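Local coordinates for protein putative aminopeptidase (Leishmania major, PDB 5NTH) that probably acts as a manganese-dependent M17 leucyl aminopeptidase, removing amino acids from the N-terminal ends of peptides, at residues Cys113-Asp118 with Gly449-Asp454. Sequence-based numbering, arbitrary orientation.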
# COMPACT_ATOMS: atom_id res chain seq x y z
N CYS A 113 17.33 17.02 30.56
CA CYS A 113 18.47 17.11 31.41
C CYS A 113 18.85 18.57 31.55
O CYS A 113 19.13 19.23 30.56
CB CYS A 113 19.60 16.31 30.78
SG CYS A 113 21.20 16.76 31.41
N PRO A 114 18.88 19.08 32.79
CA PRO A 114 19.14 20.52 33.06
C PRO A 114 20.54 21.03 32.66
O PRO A 114 20.75 22.23 32.52
CB PRO A 114 18.98 20.62 34.56
CG PRO A 114 19.50 19.31 35.02
CD PRO A 114 18.98 18.29 34.03
N TYR A 115 21.48 20.10 32.51
CA TYR A 115 22.81 20.41 31.99
C TYR A 115 22.85 20.50 30.46
O TYR A 115 23.85 20.90 29.92
CB TYR A 115 23.80 19.34 32.45
CG TYR A 115 23.67 18.95 33.90
CD1 TYR A 115 23.55 19.93 34.91
CD2 TYR A 115 23.65 17.62 34.28
CE1 TYR A 115 23.41 19.59 36.24
CE2 TYR A 115 23.50 17.26 35.62
CZ TYR A 115 23.39 18.24 36.61
OH TYR A 115 23.25 17.88 37.94
N ARG A 116 21.76 20.09 29.79
CA ARG A 116 21.65 20.08 28.33
C ARG A 116 22.72 19.29 27.66
O ARG A 116 23.38 19.78 26.77
CB ARG A 116 21.53 21.48 27.73
CG ARG A 116 20.16 22.13 27.96
CD ARG A 116 19.03 21.29 27.34
NE ARG A 116 18.18 22.15 26.54
CZ ARG A 116 18.03 22.07 25.23
NH1 ARG A 116 18.63 21.13 24.51
NH2 ARG A 116 17.24 22.96 24.62
N ALA A 117 22.86 18.04 28.08
CA ALA A 117 23.79 17.08 27.48
C ALA A 117 23.55 16.80 26.00
O ALA A 117 24.46 16.31 25.32
CB ALA A 117 23.73 15.78 28.26
N ASP A 118 22.36 17.06 25.51
CA ASP A 118 22.07 16.93 24.09
C ASP A 118 22.81 17.94 23.24
O ASP A 118 23.39 17.61 22.22
CB ASP A 118 20.54 16.98 23.79
CG ASP A 118 19.79 18.04 24.60
OD1 ASP A 118 20.41 18.99 25.13
OD2 ASP A 118 18.56 17.89 24.73
N GLY A 449 17.68 9.32 34.38
CA GLY A 449 17.71 9.84 33.04
C GLY A 449 18.02 11.32 32.94
O GLY A 449 18.73 11.73 32.05
N LEU A 450 17.49 12.13 33.84
CA LEU A 450 17.79 13.56 33.80
C LEU A 450 19.21 13.86 34.20
O LEU A 450 19.84 14.77 33.66
CB LEU A 450 16.86 14.34 34.72
CG LEU A 450 15.38 14.23 34.45
CD1 LEU A 450 14.56 15.05 35.45
CD2 LEU A 450 15.11 14.63 33.00
N GLN A 451 19.69 13.13 35.19
CA GLN A 451 21.06 13.30 35.65
C GLN A 451 22.06 12.72 34.68
O GLN A 451 23.14 13.23 34.60
CB GLN A 451 21.28 12.66 37.04
CG GLN A 451 20.90 13.54 38.24
CD GLN A 451 21.66 14.86 38.32
OE1 GLN A 451 21.03 15.93 38.35
NE2 GLN A 451 23.03 14.81 38.37
N SER A 452 21.71 11.64 33.98
CA SER A 452 22.64 10.95 33.08
C SER A 452 22.68 11.50 31.67
O SER A 452 23.59 11.19 30.95
CB SER A 452 22.28 9.46 32.96
OG SER A 452 21.12 9.25 32.19
N GLY A 453 21.67 12.24 31.25
CA GLY A 453 21.48 12.58 29.84
C GLY A 453 21.01 11.45 28.92
O GLY A 453 21.04 11.62 27.70
N ASP A 454 20.63 10.30 29.49
CA ASP A 454 19.96 9.20 28.77
C ASP A 454 18.48 9.29 29.16
O ASP A 454 17.99 8.61 30.07
CB ASP A 454 20.50 7.82 29.20
CG ASP A 454 21.87 7.47 28.62
OD1 ASP A 454 22.50 8.28 27.92
OD2 ASP A 454 22.33 6.33 28.86
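Cys113 and Tyr115 meet Leu450 and Gln451 at the C-terminal end of helix 439-452, and Ala117 meets Gly453 just beyond it, where the N-terminal, macro-like domain of this M17 aminopeptidase packs on its catalytic domain. Residues 113-116 form a type I beta turn, with Arg116 as N-cap of helix 117-127. The tight part is formed by buried Cys113, Ala117 and Gly453 around the carbonyl of Leu450: Cys113 CB comes to 3.3 Å from Leu450 O and Cys113 CA makes a CA-H...O contact with it, while SG, anti to the backbone N (chi1 161°), also reaches this oxygen. Next to it, Gly453, with positive phi, presents its CA to Ala117 CB at 4.2 Å. Ala117 also rests on Ala154 of helix 148-156. Pro114 links the two sides, its CD bordering Leu450 O at 3.6 Å. The looser side holds exposed Pro114 and partly exposed Tyr115 and Gln451. Pro114 CG sits over the centre of the Tyr115 ring, 4.0 Å above its plane. The Gln451 chain bends at chi2 and brings its amide to the ring edge, the two planes nearly perpendicular at 86°. There Gln451 NE2, near the ring plane, donates a bent hydrogen bond of 3.1 Å (137° at the hydrogen) to Tyr115 OH.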